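Local structure of protein argonaute (Marinitoga piezophila, 5I4A) at residues A[280-285]-A[612-617]; A[428-433]-A[467-472]; A[432-437]-A[606-611]; A[515-520]-A[618-623]. The protein is an RNA-guided endonuclease that uses short guide RNAs with a 5'-hydroxyl end to bind complementary single-stranded DNA or RNA targets and cleave them. All blocks are in the same frame, centred on the assembly; numbering follows the deposited sequence.

Contact 1. Residues A[280-285]-A[612-617]. With nucleotides of chain B.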
# COMPACT_ATOMS: atom_id res chain seq x y z
N TYR A 280 -14.63 19.92 -3.64
CA TYR A 280 -13.54 19.75 -4.58
C TYR A 280 -12.32 20.48 -4.04
O TYR A 280 -12.35 21.70 -3.86
CB TYR A 280 -13.91 20.29 -5.97
CG TYR A 280 -15.21 19.75 -6.52
CD1 TYR A 280 -15.26 18.52 -7.17
CD2 TYR A 280 -16.40 20.47 -6.39
CE1 TYR A 280 -16.44 18.02 -7.67
CE2 TYR A 280 -17.59 19.97 -6.89
CZ TYR A 280 -17.61 18.75 -7.53
OH TYR A 280 -18.79 18.25 -8.03
N ALA A 281 -11.24 19.73 -3.78
CA ALA A 281 -10.01 20.35 -3.29
C ALA A 281 -9.50 21.42 -4.25
O ALA A 281 -8.92 22.42 -3.80
CB ALA A 281 -8.94 19.28 -3.07
N LYS A 282 -9.73 21.25 -5.55
CA LYS A 282 -9.27 22.20 -6.55
C LYS A 282 -9.94 23.56 -6.43
O LYS A 282 -9.41 24.55 -6.97
CB LYS A 282 -9.49 21.63 -7.95
CG LYS A 282 -10.94 21.40 -8.29
CD LYS A 282 -11.13 21.03 -9.75
CE LYS A 282 -12.59 20.79 -10.06
NZ LYS A 282 -12.85 20.68 -11.51
N ASP A 283 -11.07 23.66 -5.74
CA ASP A 283 -11.64 24.97 -5.45
C ASP A 283 -10.79 25.80 -4.50
O ASP A 283 -11.15 26.94 -4.21
CB ASP A 283 -13.05 24.82 -4.86
CG ASP A 283 -14.10 24.70 -5.92
OD1 ASP A 283 -13.79 25.00 -7.10
OD2 ASP A 283 -15.25 24.32 -5.59
N VAL A 284 -9.66 25.26 -4.03
CA VAL A 284 -8.74 26.06 -3.23
C VAL A 284 -8.28 27.29 -4.01
O VAL A 284 -8.00 28.34 -3.41
CB VAL A 284 -7.54 25.19 -2.77
CG1 VAL A 284 -6.67 24.79 -3.96
CG2 VAL A 284 -6.72 25.90 -1.69
N PHE A 285 -8.21 27.19 -5.34
CA PHE A 285 -7.85 28.33 -6.17
C PHE A 285 -8.99 29.33 -6.33
O PHE A 285 -8.75 30.45 -6.78
CB PHE A 285 -7.39 27.86 -7.54
CG PHE A 285 -6.13 27.05 -7.51
CD1 PHE A 285 -4.89 27.66 -7.35
CD2 PHE A 285 -6.17 25.67 -7.63
CE1 PHE A 285 -3.73 26.92 -7.32
CE2 PHE A 285 -5.01 24.92 -7.60
CZ PHE A 285 -3.78 25.55 -7.44
N THR A 612 -1.60 17.31 -4.01
CA THR A 612 -2.09 18.29 -4.96
C THR A 612 -3.61 18.27 -4.82
O THR A 612 -4.15 17.33 -4.33
CB THR A 612 -1.72 18.10 -6.42
OG1 THR A 612 -2.53 17.09 -6.99
CG2 THR A 612 -0.25 17.79 -6.60
N PRO A 613 -4.31 19.30 -5.26
CA PRO A 613 -5.78 19.29 -5.18
C PRO A 613 -6.44 18.32 -6.16
O PRO A 613 -7.65 18.09 -6.03
CB PRO A 613 -6.17 20.74 -5.51
CG PRO A 613 -4.94 21.54 -5.25
CD PRO A 613 -3.79 20.64 -5.58
N TYR A 614 -5.70 17.76 -7.11
CA TYR A 614 -6.27 16.95 -8.18
C TYR A 614 -6.23 15.45 -7.89
O TYR A 614 -6.78 14.67 -8.67
CB TYR A 614 -5.54 17.25 -9.49
CG TYR A 614 -5.59 18.72 -9.86
CD1 TYR A 614 -6.78 19.31 -10.25
CD2 TYR A 614 -4.45 19.51 -9.80
CE1 TYR A 614 -6.84 20.66 -10.58
CE2 TYR A 614 -4.50 20.86 -10.13
CZ TYR A 614 -5.70 21.42 -10.52
OH TYR A 614 -5.75 22.76 -10.85
N THR A 615 -5.60 15.03 -6.79
CA THR A 615 -5.67 13.65 -6.31
C THR A 615 -5.81 13.68 -4.80
O THR A 615 -5.48 14.67 -4.15
CB THR A 615 -4.43 12.82 -6.70
OG1 THR A 615 -3.29 13.30 -5.97
CG2 THR A 615 -4.15 12.89 -8.20
N ASN A 616 -6.30 12.58 -4.24
CA ASN A 616 -6.45 12.47 -2.80
C ASN A 616 -5.76 11.22 -2.28
O ASN A 616 -5.57 10.24 -3.01
CB ASN A 616 -7.93 12.47 -2.38
CG ASN A 616 -8.75 11.44 -3.13
OD1 ASN A 616 -9.46 11.77 -4.08
ND2 ASN A 616 -8.65 10.18 -2.72
N TYR A 617 -5.39 11.26 -1.01
CA TYR A 617 -4.75 10.12 -0.36
C TYR A 617 -5.75 8.99 -0.18
O TYR A 617 -6.96 9.20 -0.07
CB TYR A 617 -4.17 10.54 0.99
CG TYR A 617 -3.03 11.52 0.87
CD1 TYR A 617 -2.00 11.32 -0.04
CD2 TYR A 617 -2.97 12.65 1.67
CE1 TYR A 617 -0.95 12.21 -0.16
CE2 TYR A 617 -1.92 13.55 1.57
CZ TYR A 617 -0.91 13.33 0.65
OH TYR A 617 0.13 14.21 0.54
P U B 3 5.24 15.90 -6.47
OP1 U B 3 5.70 15.86 -5.06
OP2 U B 3 5.79 14.94 -7.45
O5' U B 3 3.66 15.74 -6.46
C5' U B 3 3.06 14.48 -6.74
C4' U B 3 1.58 14.62 -6.97
O4' U B 3 1.33 15.22 -8.27
C3' U B 3 0.82 13.31 -7.00
O3' U B 3 0.48 12.86 -5.70
C2' U B 3 -0.40 13.64 -7.85
O2' U B 3 -1.37 14.32 -7.08
C1' U B 3 0.20 14.62 -8.86
N1 U B 3 0.64 13.92 -10.09
C2 U B 3 -0.32 13.39 -10.93
O2 U B 3 -1.52 13.46 -10.73
N3 U B 3 0.18 12.75 -12.04
C4 U B 3 1.50 12.60 -12.39
O4 U B 3 1.79 12.01 -13.43
C5 U B 3 2.43 13.18 -11.47
C6 U B 3 1.98 13.80 -10.38
O HOH W 1 -10.14 18.60 -6.82

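Contact 2. Residues A[428-433]-A[467-472]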
# COMPACT_ATOMS: atom_id res chain seq x y z
N GLU A 428 3.72 27.81 8.19
CA GLU A 428 2.78 28.85 8.60
C GLU A 428 1.54 28.90 7.73
O GLU A 428 0.65 29.71 8.00
CB GLU A 428 3.47 30.22 8.61
CG GLU A 428 4.54 30.37 9.69
CD GLU A 428 5.82 29.64 9.36
OE1 GLU A 428 6.12 29.49 8.16
OE2 GLU A 428 6.53 29.21 10.30
N CYS A 429 1.46 28.08 6.69
CA CYS A 429 0.29 28.01 5.83
C CYS A 429 -0.60 26.83 6.21
O CYS A 429 -0.15 25.86 6.83
CB CYS A 429 0.71 27.89 4.36
SG CYS A 429 1.48 29.37 3.68
N LYS A 430 -1.86 26.93 5.82
CA LYS A 430 -2.82 25.83 5.96
C LYS A 430 -3.76 25.91 4.77
O LYS A 430 -4.62 26.80 4.71
CB LYS A 430 -3.58 25.89 7.28
CG LYS A 430 -4.63 24.79 7.44
CD LYS A 430 -4.03 23.40 7.27
CE LYS A 430 -3.04 23.07 8.37
NZ LYS A 430 -2.43 21.72 8.15
N PRO A 431 -3.59 25.03 3.78
CA PRO A 431 -4.45 25.09 2.59
C PRO A 431 -5.94 24.99 2.90
O PRO A 431 -6.74 25.64 2.22
CB PRO A 431 -3.96 23.90 1.75
CG PRO A 431 -2.52 23.76 2.15
CD PRO A 431 -2.49 24.07 3.62
N PHE A 432 -6.32 24.21 3.91
CA PHE A 432 -7.72 24.00 4.25
C PHE A 432 -7.79 23.25 5.57
O PHE A 432 -6.83 22.60 5.99
CB PHE A 432 -8.45 23.20 3.15
CG PHE A 432 -7.88 21.82 2.93
CD1 PHE A 432 -8.23 20.77 3.77
CD2 PHE A 432 -7.00 21.58 1.90
CE1 PHE A 432 -7.71 19.51 3.57
CE2 PHE A 432 -6.47 20.31 1.69
CZ PHE A 432 -6.83 19.28 2.53
N ILE A 433 -8.95 23.34 6.22
CA ILE A 433 -9.29 22.44 7.30
C ILE A 433 -10.60 21.75 6.94
O ILE A 433 -11.42 22.30 6.20
CB ILE A 433 -9.40 23.14 8.67
CG1 ILE A 433 -10.62 24.07 8.71
CG2 ILE A 433 -8.12 23.90 8.98
CD1 ILE A 433 -10.80 24.76 10.05
N ASP A 467 -2.21 16.29 13.91
CA ASP A 467 -3.35 16.86 14.62
C ASP A 467 -4.57 16.90 13.69
O ASP A 467 -4.54 16.39 12.57
CB ASP A 467 -3.00 18.25 15.19
CG ASP A 467 -2.74 19.30 14.11
OD1 ASP A 467 -3.14 19.14 12.94
OD2 ASP A 467 -2.13 20.34 14.46
N ASN A 468 -5.65 17.52 14.17
CA ASN A 468 -6.90 17.55 13.43
C ASN A 468 -6.81 18.37 12.14
O ASN A 468 -7.67 18.21 11.27
CB ASN A 468 -8.02 18.11 14.31
CG ASN A 468 -7.87 19.59 14.56
OD1 ASN A 468 -6.89 20.05 15.14
ND2 ASN A 468 -8.86 20.37 14.12
N THR A 469 -5.81 19.24 12.02
CA THR A 469 -5.64 20.08 10.85
C THR A 469 -4.72 19.47 9.81
O THR A 469 -4.57 20.05 8.72
CB THR A 469 -5.09 21.45 11.25
OG1 THR A 469 -3.75 21.30 11.74
CG2 THR A 469 -5.95 22.07 12.34
N GLY A 470 -4.09 18.34 10.10
CA GLY A 470 -3.12 17.76 9.20
C GLY A 470 -1.69 18.19 9.45
O GLY A 470 -0.79 17.72 8.73
N ASP A 471 -1.44 19.06 10.42
CA ASP A 471 -0.07 19.39 10.79
C ASP A 471 0.62 18.15 11.33
O ASP A 471 0.06 17.42 12.15
CB ASP A 471 -0.04 20.50 11.85
CG ASP A 471 -0.23 21.88 11.25
OD1 ASP A 471 -0.22 22.00 10.01
OD2 ASP A 471 -0.38 22.84 12.03
N ILE A 472 1.84 17.90 10.86
CA ILE A 472 2.61 16.76 11.32
C ILE A 472 3.29 17.13 12.63
O ILE A 472 4.11 18.05 12.67
CB ILE A 472 3.63 16.31 10.27
CG1 ILE A 472 2.91 15.94 8.97
CG2 ILE A 472 4.44 15.14 10.78
CD1 ILE A 472 3.83 15.55 7.86

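Contact 3. Residues A[432-437]-A[606-611]. With nucleotides of chain B.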
# COMPACT_ATOMS: atom_id res chain seq x y z
N PHE A 432 -6.32 24.21 3.91
CA PHE A 432 -7.72 24.00 4.25
C PHE A 432 -7.79 23.25 5.57
O PHE A 432 -6.83 22.60 5.99
CB PHE A 432 -8.45 23.20 3.15
CG PHE A 432 -7.88 21.82 2.93
CD1 PHE A 432 -8.23 20.77 3.77
CD2 PHE A 432 -7.00 21.58 1.90
CE1 PHE A 432 -7.71 19.51 3.57
CE2 PHE A 432 -6.47 20.31 1.69
CZ PHE A 432 -6.83 19.28 2.53
N ILE A 433 -8.95 23.34 6.22
CA ILE A 433 -9.29 22.44 7.30
C ILE A 433 -10.60 21.75 6.94
O ILE A 433 -11.42 22.30 6.20
CB ILE A 433 -9.40 23.14 8.67
CG1 ILE A 433 -10.62 24.07 8.71
CG2 ILE A 433 -8.12 23.90 8.98
CD1 ILE A 433 -10.80 24.76 10.05
N LEU A 434 -10.77 20.53 7.43
CA LEU A 434 -11.99 19.79 7.15
C LEU A 434 -13.11 20.29 8.05
O LEU A 434 -12.91 20.49 9.26
CB LEU A 434 -11.77 18.29 7.35
CG LEU A 434 -10.75 17.63 6.43
CD1 LEU A 434 -10.85 16.12 6.52
CD2 LEU A 434 -10.93 18.09 4.99
N LYS A 435 -14.28 20.52 7.46
CA LYS A 435 -15.41 21.04 8.22
C LYS A 435 -15.75 20.13 9.40
O LYS A 435 -16.02 20.61 10.51
CB LYS A 435 -16.63 21.20 7.31
CG LYS A 435 -17.63 22.23 7.78
CD LYS A 435 -18.83 22.29 6.85
CE LYS A 435 -19.73 23.46 7.21
NZ LYS A 435 -19.91 23.56 8.68
N LYS A 436 -15.71 18.81 9.19
CA LYS A 436 -16.04 17.85 10.23
C LYS A 436 -14.88 17.60 11.19
O LYS A 436 -15.10 17.00 12.25
CB LYS A 436 -16.49 16.54 9.60
CG LYS A 436 -17.81 16.65 8.85
CD LYS A 436 -18.22 15.33 8.22
CE LYS A 436 -19.66 15.39 7.73
NZ LYS A 436 -20.09 14.13 7.06
N MET A 437 -13.67 18.03 10.86
CA MET A 437 -12.53 17.89 11.75
C MET A 437 -12.27 19.13 12.60
O MET A 437 -11.38 19.09 13.46
CB MET A 437 -11.26 17.56 10.95
CG MET A 437 -11.27 16.19 10.29
SD MET A 437 -11.32 14.85 11.50
CE MET A 437 -9.71 15.02 12.27
N THR A 606 -7.93 10.66 5.68
CA THR A 606 -7.42 10.52 4.32
C THR A 606 -7.50 11.82 3.53
O THR A 606 -6.97 11.88 2.42
CB THR A 606 -8.19 9.42 3.57
OG1 THR A 606 -9.47 9.93 3.15
CG2 THR A 606 -8.40 8.20 4.47
N ARG A 607 -8.15 12.85 4.07
CA ARG A 607 -8.33 14.11 3.37
C ARG A 607 -7.82 15.33 4.13
O ARG A 607 -7.95 16.45 3.63
CB ARG A 607 -9.82 14.34 3.05
CG ARG A 607 -10.46 13.24 2.22
CD ARG A 607 -9.99 13.26 0.77
NE ARG A 607 -10.85 12.44 -0.07
CZ ARG A 607 -11.96 12.88 -0.65
NH1 ARG A 607 -12.34 14.15 -0.48
NH2 ARG A 607 -12.69 12.07 -1.39
N VAL A 608 -7.25 15.15 5.33
CA VAL A 608 -6.75 16.30 6.09
C VAL A 608 -5.55 16.95 5.44
O VAL A 608 -5.11 18.01 5.88
CB VAL A 608 -6.40 15.90 7.54
CG1 VAL A 608 -7.64 15.41 8.26
CG2 VAL A 608 -5.30 14.86 7.55
N ALA A 609 -5.00 16.33 4.39
CA ALA A 609 -3.95 16.95 3.59
C ALA A 609 -4.07 16.43 2.17
O ALA A 609 -4.64 15.36 1.92
CB ALA A 609 -2.55 16.66 4.15
N HIS A 610 -3.54 17.21 1.23
CA HIS A 610 -3.45 16.83 -0.17
C HIS A 610 -2.03 17.07 -0.65
O HIS A 610 -1.41 18.07 -0.28
CB HIS A 610 -4.44 17.62 -1.05
CG HIS A 610 -5.83 17.06 -1.07
ND1 HIS A 610 -6.32 16.35 -2.14
CD2 HIS A 610 -6.83 17.12 -0.16
CE1 HIS A 610 -7.57 15.98 -1.88
NE2 HIS A 610 -7.90 16.44 -0.69
N SER A 611 -1.52 16.15 -1.47
CA SER A 611 -0.28 16.42 -2.19
C SER A 611 -0.51 17.46 -3.27
O SER A 611 0.26 18.42 -3.41
CB SER A 611 0.28 15.13 -2.78
OG SER A 611 1.16 15.40 -3.85
P U B 3 5.24 15.90 -6.47
OP1 U B 3 5.70 15.86 -5.06
OP2 U B 3 5.79 14.94 -7.45
O5' U B 3 3.66 15.74 -6.46
C5' U B 3 3.06 14.48 -6.74
C4' U B 3 1.58 14.62 -6.97
O4' U B 3 1.33 15.22 -8.27
C3' U B 3 0.82 13.31 -7.00
O3' U B 3 0.48 12.86 -5.70
C2' U B 3 -0.40 13.64 -7.85
O2' U B 3 -1.37 14.32 -7.08
C1' U B 3 0.20 14.62 -8.86
N1 U B 3 0.64 13.92 -10.09
C2 U B 3 -0.32 13.39 -10.93
O2 U B 3 -1.52 13.46 -10.73
N3 U B 3 0.18 12.75 -12.04
C4 U B 3 1.50 12.60 -12.39
O4 U B 3 1.79 12.01 -13.43
C5 U B 3 2.43 13.18 -11.47
C6 U B 3 1.98 13.80 -10.38
O HOH W 2 -6.93 19.89 6.90

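Contact 4. Residues A[515-520]-A[618-623]. With nucleotides of chain B.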
# COMPACT_ATOMS: atom_id res chain seq x y z
N PHE A 515 -5.47 8.06 18.80
CA PHE A 515 -5.79 7.09 17.75
C PHE A 515 -4.50 6.44 17.27
O PHE A 515 -3.61 7.13 16.76
CB PHE A 515 -6.51 7.77 16.58
CG PHE A 515 -7.89 8.28 16.92
CD1 PHE A 515 -8.06 9.33 17.80
CD2 PHE A 515 -9.01 7.72 16.32
CE1 PHE A 515 -9.32 9.81 18.10
CE2 PHE A 515 -10.27 8.20 16.62
CZ PHE A 515 -10.43 9.24 17.51
N ILE A 516 -4.39 5.13 17.45
CA ILE A 516 -3.23 4.37 17.00
C ILE A 516 -3.68 3.54 15.81
O ILE A 516 -4.38 2.54 15.95
CB ILE A 516 -2.65 3.49 18.12
CG1 ILE A 516 -2.15 4.34 19.28
CG2 ILE A 516 -1.52 2.63 17.58
CD1 ILE A 516 -3.19 4.58 20.36
N LEU A 517 -3.27 3.97 14.62
CA LEU A 517 -3.60 3.28 13.38
C LEU A 517 -2.40 2.46 12.94
O LEU A 517 -1.29 2.99 12.81
CB LEU A 517 -4.00 4.28 12.30
CG LEU A 517 -4.75 5.54 12.77
CD1 LEU A 517 -5.02 6.47 11.61
CD2 LEU A 517 -6.04 5.19 13.49
N ARG A 518 -2.62 1.17 12.72
CA ARG A 518 -1.55 0.23 12.43
C ARG A 518 -1.66 -0.26 10.99
O ARG A 518 -2.75 -0.64 10.54
CB ARG A 518 -1.60 -0.96 13.40
CG ARG A 518 -0.65 -2.10 13.09
CD ARG A 518 0.81 -1.68 13.25
NE ARG A 518 1.70 -2.83 13.13
CZ ARG A 518 2.20 -3.50 14.17
NH1 ARG A 518 1.92 -3.12 15.41
NH2 ARG A 518 2.99 -4.54 13.96
N ASP A 519 -0.53 -0.26 10.28
CA ASP A 519 -0.45 -0.84 8.94
C ASP A 519 -0.47 -2.35 9.08
O ASP A 519 0.55 -2.98 9.36
CB ASP A 519 0.80 -0.35 8.23
CG ASP A 519 0.97 -0.95 6.84
OD1 ASP A 519 -0.02 -1.51 6.30
OD2 ASP A 519 2.08 -0.86 6.29
N GLY A 520 -1.64 -2.94 8.89
CA GLY A 520 -1.83 -4.35 9.13
C GLY A 520 -2.38 -4.62 10.51
O GLY A 520 -3.01 -3.78 11.15
N LYS A 618 -5.23 7.76 -0.14
CA LYS A 618 -6.04 6.57 0.06
C LYS A 618 -6.05 6.09 1.51
O LYS A 618 -7.07 5.57 1.97
CB LYS A 618 -5.55 5.44 -0.84
CG LYS A 618 -5.81 5.68 -2.32
CD LYS A 618 -4.79 4.99 -3.20
CE LYS A 618 -5.02 5.35 -4.66
NZ LYS A 618 -3.79 5.17 -5.48
N LEU A 619 -4.96 6.28 2.23
CA LEU A 619 -4.82 5.89 3.62
C LEU A 619 -4.91 7.11 4.52
O LEU A 619 -4.68 8.24 4.07
CB LEU A 619 -3.48 5.18 3.83
CG LEU A 619 -3.30 3.90 3.02
CD1 LEU A 619 -1.88 3.37 3.11
CD2 LEU A 619 -4.29 2.85 3.49
N PRO A 620 -5.24 6.93 5.80
CA PRO A 620 -5.21 8.06 6.73
C PRO A 620 -3.83 8.69 6.74
O PRO A 620 -2.81 7.99 6.67
CB PRO A 620 -5.56 7.43 8.08
CG PRO A 620 -5.33 5.96 7.90
CD PRO A 620 -5.64 5.68 6.47
N TYR A 621 -3.80 10.02 6.79
CA TYR A 621 -2.55 10.76 6.63
C TYR A 621 -1.42 10.28 7.54
O TYR A 621 -0.30 10.11 7.03
CB TYR A 621 -2.83 12.26 6.81
CG TYR A 621 -1.73 13.18 6.34
CD1 TYR A 621 -1.07 12.96 5.14
CD2 TYR A 621 -1.37 14.30 7.09
CE1 TYR A 621 -0.07 13.81 4.70
CE2 TYR A 621 -0.38 15.15 6.66
CZ TYR A 621 0.27 14.90 5.47
OH TYR A 621 1.26 15.76 5.06
N PRO A 622 -1.63 10.04 8.84
CA PRO A 622 -0.51 9.50 9.64
C PRO A 622 0.03 8.18 9.11
O PRO A 622 1.25 7.98 9.12
CB PRO A 622 -1.13 9.35 11.04
CG PRO A 622 -2.61 9.37 10.83
CD PRO A 622 -2.82 10.29 9.67
N LEU A 623 -0.84 7.29 8.64
CA LEU A 623 -0.36 6.04 8.05
C LEU A 623 0.30 6.28 6.71
O LEU A 623 1.30 5.63 6.38
CB LEU A 623 -1.52 5.05 7.89
CG LEU A 623 -1.83 4.13 9.07
CD1 LEU A 623 -2.76 3.04 8.61
CD2 LEU A 623 -0.55 3.54 9.64
P C B 5 -0.52 5.93 -6.59
OP1 C B 5 -1.46 5.10 -5.81
OP2 C B 5 0.71 6.45 -5.93
O5' C B 5 -0.08 5.11 -7.88
C5' C B 5 -1.04 4.61 -8.80
C4' C B 5 -0.40 4.26 -10.13
O4' C B 5 0.34 5.40 -10.62
C3' C B 5 0.61 3.13 -10.09
O3' C B 5 -0.02 1.87 -10.24
C2' C B 5 1.57 3.45 -11.24
O2' C B 5 1.09 2.90 -12.46
C1' C B 5 1.48 4.98 -11.33
N1 C B 5 2.67 5.69 -10.79
C2 C B 5 3.82 5.78 -11.58
O2 C B 5 3.84 5.24 -12.69
N3 C B 5 4.90 6.45 -11.09
C4 C B 5 4.85 7.02 -9.89
N4 C B 5 5.94 7.67 -9.46
C5 C B 5 3.68 6.96 -9.08
C6 C B 5 2.63 6.29 -9.57

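Contact 1. Residues A[280-285]-A[612-617]
The 2'-hydroxyl of nucleotide U3 of chain B is gripped twice: Thr612 OG1 lies 3.0 Å from its O2', and Thr615 OG1 lies 2.4 Å from the same O2', a very short hydrogen bond. Either partner could be the donor in each. Both threonines place OG1 in the crowded position between backbone N and carbonyl carbon (chi1 77° and 69°), so their hydroxyls converge on one sugar. Thr612 OG1 also accepts from Tyr614 N at 3.2 Å, an ST turn that opens the type I turn from Thr612 to Thr615. An alanine at Thr612, without OG1, would probably loosen the turn and weaken the hold on the ribose, leaving Thr615 as the other hydroxyl on O2'. Facing away from the RNA, Pro613 plugs into the linker L2 segment 280-285, its CB 3.6 Å from Lys282 CA. Its CG meets Val284 CG1 at 3.9 Å, and Phe285 CE2 lies near the same CG; both side chains cross the proline at roughly a right angle. The small Ala281 packs its CB 3.4 Å from Pro613 O. The carbonyl accepts from a water, which in turn accepts from Lys282 N at 3.0 Å. Helix 412-424 touches Pro613 through Tyr420. Apolar packing plus one water thus joins linker L2 to a PIWI loop that reads the 2'-hydroxyl, consistent with the use of RNA guides.

Contact 2. Residues A[428-433]-A[467-472]
One charged side chain supplies the polar link here. Lys430 starts with CG anti to the backbone N (chi1 178°), then bends at chi2 and chi3, which swings its ammonium into the turn 467-471. NZ makes a salt bridge with Asp471 OD1 at 2.9 Å, approaching from above the carboxylate plane. It also donates to Thr469 O at 2.8 Å, again above the carbonyl plane. A leucine at Lys430, lacking the ammonium, would probably loosen the tie between the segments, Asp471 keeping its Lys506 partner.

Within the turn, Asp467 OD1 receives Thr469 OG1 at 2.5 Å and Thr469 N at 2.8 Å, the latter making an Asx turn. A type I turn from Asp467 to Gly470 is closed by Gly470 N to Asp467 O, and Asp467 N to Asp471 O adds a G1 bulge. Glycine suits its place because phi 91° would press a CB against the preceding carbonyl.

Nonpolar contact is slight: Lys430 CE lies 3.9 Å from Thr469 CB, with Ile433 CG2 farther from Thr469 CG2.

The hairpin joins strands 458-466 and 472-482, Lys506 of helix 485-507 bridging both aspartates; Lys430 lies in the loop between helix 412-424 and strand 433-434.

Contact 3. Residues A[432-437]-A[606-611]
Strand 433-434 of a small three-stranded antiparallel sheet makes a buried contact with the loop after helix 595-605, where the start of the PIWI domain meets linker L2. Phe432 carries much of the contact. Its CG occupies the crowded position between backbone N and carbonyl carbon (chi1 61°), which sends the ring into the loop. There CE1 comes 3.1 Å from Arg607 O, which lies at the ring edge near its plane. The ring's far tip, CZ, stands 3.4 Å from His610 CD2, at the imidazole edge, the two planes turned 72° apart. The two branches of Leu434 meet Val608 and Arg607: CD1 touches Val608 CG1 at 3.7 Å and CD2 faces Arg607 O. Met437 CG, on the same side, is 4.2 Å from that Val608 CG1. A water is 2.9 Å from Phe432 O and 2.8 Å from Val608 O, linking the two backbones. At the imidazole, NE2 bonds Tyr271 OH and ND1 bonds Thr615 O. Tyr271 of strand 271-272 also meets Phe432 edge-to-face and bonds Arg607 NH1, while Tyr420 of helix 412-424 touches Phe432 and His610, and Leu604 of helix 595-605 touches Leu434 and Met437.

Contact 4. Residues A[515-520]-A[618-623]
Asp519, an inferred catalytic residue that by similarity binds one of the two manganese ions, ends strand 513-519 of the RNase H fold, and this contact seats that strand on the start of helix 621-631. The packing is apolar. Leu517 points at the helix; its chi1 of -34° is twisted away from a relaxed staggered value, and its extended branch brings CD1 to 3.7 Å from Pro620 CB and 3.9 Å from Pro622 CG. Proline suits both places: Pro620 stands at the N-cap, and Pro622 lies in the first turn, where the backbone nitrogen needs no acceptor within the helix. Leu623 packs beside Leu517, its CG 3.9 Å from Leu517 CB. Its CD2 reaches the strand backbone, 3.3 Å from Leu517 O and 3.9 Å from Asp519 N. Aliphatic contact with the aspartate is modest, Asp519 CB to Leu623 CD2 being 4.4 Å. The Asp519 side chain lies about 3 Å from Asn627 and about 4 Å from Asp449, nearest atoms, two further inferred catalytic residues. Arg518 faces the other way and forms a salt bridge with Glu524. Strand 513-519 runs between parallel strands 443-452 and 539-546, with Leu605 of helix 595-605 touching both Leu517 and Pro620, and Val545 of strand 539-546 touching Leu623.

Overall arrangement
Along the chain, the first partners come at 280-285, 428-437 and 515-520, with the hairpin 467-472 between the last two; 606-623 then runs through contacts 3, 1 and 4 in turn. Contacts 2 and 3, sharing Phe432 and Ile433, have centres about 8 Å apart; contacts 1 and 3 are about 10 Å apart, and contacts 1 and 4 about 21 Å. Contacts 1 and 3 both lean on helix 412-424, contacts 3 and 4 on helix 595-605, and contacts 2 and 4 involve strands of the nine-stranded PIWI sheet. Tyr621 touches both Gly470 and Ala609. One continuous PIWI segment thus connects the linker L2 and guide-RNA side to the inferred catalytic site.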